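Local coordinates for protein tryparedoxin II (Crithidia fasciculata, PDB 1I5G) that probably carries reducing equivalents from trypanothione to partner proteins as a thioredoxin-like dithiol-disulphide oxidoreductase, at residues A[12-17]-A[88-93]. The protein carries 1 engineered substitution. Numbering follows the deposited sequence.
Sequences NVLKGA and ALPFED
Leu14 and Ala88 form an antiparallel hydrogen-bonded pair that joins the N-terminal hairpin, strands 12-15 and 18-22, to the short strand 87-88 of the thioredoxin-fold sheet. Strand 87-88 runs parallel to strand 63-69 on its other edge, so this pairing is one of the two places where the mixed sheet passes from parallel to antiparallel neighbours.

The two backbone bonds of the pair are unequal. Leu14 N reaches Ala88 O at 2.9 Å, almost straight (176° at the hydrogen) and in the carbonyl plane. The return bond from Ala88 N to Leu14 O is longer, 3.2 Å, and more bent, with the donor lying above the plane of the Leu14 carbonyl. Beyond Ala88 the ladder ends: Pro90 has no N-H to offer, and the chain enters a type I turn, Pro90 to Asp93, closed by Asp93 N bonding Pro90 O. Asp93 then caps helix 94-103 through OD1 to Gly96 N, while its OD2 binds Ser10 OG.

Leu14 makes the apolar contacts. It and Ala88 point to the same face of the sheet, where Phe77 and Tyr81 of helix 74-81 pack on both. Leu14 CG, anti to its own carbonyl carbon (chi1 -53°), lies 3.7 Å from Ala88 O. Of the two methyls, CD1 lies 4.2 Å from Ala88 CB and CD2 3.8 Å from Pro90 CG, the branches thus divided between the strand residue and the proline ring.

Two further carbon atoms pack against backbone carbonyl oxygens. Val13 CB sits 3.4 Å from Ala88 O. The same Pro90 CG that meets Leu14 also lies 3.6 Å from Asn12 O.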
# COMPACT_ATOMS: atom_id res chain seq x y z
N ASN A 12 -3.10 5.19 -13.78
CA ASN A 12 -3.22 6.17 -12.71
C ASN A 12 -3.68 5.50 -11.44
O ASN A 12 -4.40 4.53 -11.43
CB ASN A 12 -4.22 7.30 -13.05
CG ASN A 12 -3.71 8.23 -14.13
OD1 ASN A 12 -4.34 8.34 -15.16
ND2 ASN A 12 -2.56 8.89 -13.90
N VAL A 13 -3.26 6.06 -10.32
CA VAL A 13 -3.69 5.67 -9.00
C VAL A 13 -4.37 6.84 -8.32
O VAL A 13 -4.30 7.99 -8.76
CB VAL A 13 -2.55 5.07 -8.17
CG1 VAL A 13 -1.99 3.83 -8.85
CG2 VAL A 13 -1.45 6.07 -8.01
N LEU A 14 -5.07 6.54 -7.22
CA LEU A 14 -5.84 7.56 -6.50
C LEU A 14 -5.05 8.24 -5.42
O LEU A 14 -4.12 7.66 -4.84
CB LEU A 14 -7.00 6.87 -5.76
CG LEU A 14 -7.92 5.97 -6.57
CD1 LEU A 14 -9.08 5.55 -5.69
CD2 LEU A 14 -8.46 6.55 -7.87
N LYS A 15 -5.40 9.50 -5.14
CA LYS A 15 -4.97 10.24 -3.96
C LYS A 15 -6.18 11.09 -3.57
O LYS A 15 -6.60 11.97 -4.33
CB LYS A 15 -3.80 11.20 -4.21
CG LYS A 15 -3.33 11.82 -2.93
CD LYS A 15 -2.02 12.54 -3.17
CE LYS A 15 -1.59 13.14 -1.84
NZ LYS A 15 -1.89 12.35 -0.62
N GLY A 16 -6.74 10.88 -2.39
CA GLY A 16 -7.92 11.65 -1.99
C GLY A 16 -9.05 11.41 -2.96
O GLY A 16 -9.46 10.27 -3.19
N ALA A 17 -9.56 12.51 -3.51
CA ALA A 17 -10.64 12.50 -4.48
C ALA A 17 -10.17 12.46 -5.92
O ALA A 17 -11.02 12.39 -6.79
CB ALA A 17 -11.61 13.68 -4.23
N ALA A 88 -4.17 4.74 -3.62
CA ALA A 88 -4.86 3.48 -3.78
C ALA A 88 -4.86 3.05 -5.22
O ALA A 88 -4.95 3.83 -6.16
CB ALA A 88 -6.29 3.55 -3.27
N LEU A 89 -4.78 1.74 -5.41
CA LEU A 89 -5.09 1.13 -6.71
C LEU A 89 -6.61 1.32 -6.88
O LEU A 89 -7.35 0.96 -5.96
CB LEU A 89 -4.72 -0.37 -6.71
CG LEU A 89 -5.01 -1.04 -8.06
CD1 LEU A 89 -4.01 -0.57 -9.10
CD2 LEU A 89 -4.89 -2.56 -7.88
N PRO A 90 -7.10 1.88 -7.98
CA PRO A 90 -8.54 2.11 -8.12
C PRO A 90 -9.36 0.84 -7.93
O PRO A 90 -8.98 -0.23 -8.44
CB PRO A 90 -8.63 2.67 -9.53
CG PRO A 90 -7.35 3.42 -9.70
CD PRO A 90 -6.37 2.39 -9.15
N PHE A 91 -10.48 0.93 -7.23
CA PHE A 91 -11.30 -0.24 -6.97
C PHE A 91 -11.73 -0.98 -8.21
O PHE A 91 -11.75 -2.22 -8.22
CB PHE A 91 -12.51 0.10 -6.11
CG PHE A 91 -13.30 -1.11 -5.68
CD1 PHE A 91 -12.92 -1.91 -4.62
CD2 PHE A 91 -14.45 -1.44 -6.37
CE1 PHE A 91 -13.66 -2.99 -4.26
CE2 PHE A 91 -15.21 -2.56 -6.01
CZ PHE A 91 -14.77 -3.29 -4.97
N GLU A 92 -12.10 -0.28 -9.27
CA GLU A 92 -12.62 -0.98 -10.45
C GLU A 92 -11.59 -1.87 -11.10
O GLU A 92 -11.93 -2.76 -11.88
CB GLU A 92 -13.29 -0.01 -11.43
CG GLU A 92 -14.52 0.66 -10.84
CD GLU A 92 -15.66 -0.29 -10.57
OE1 GLU A 92 -16.21 -0.81 -11.57
OE2 GLU A 92 -15.98 -0.46 -9.38
N ASP A 93 -10.30 -1.66 -10.80
CA ASP A 93 -9.24 -2.55 -11.28
C ASP A 93 -9.13 -3.77 -10.37
O ASP A 93 -8.18 -3.99 -9.62
CB ASP A 93 -7.89 -1.83 -11.31
CG ASP A 93 -6.78 -2.67 -11.92
OD1 ASP A 93 -7.01 -3.81 -12.40
OD2 ASP A 93 -5.62 -2.18 -11.92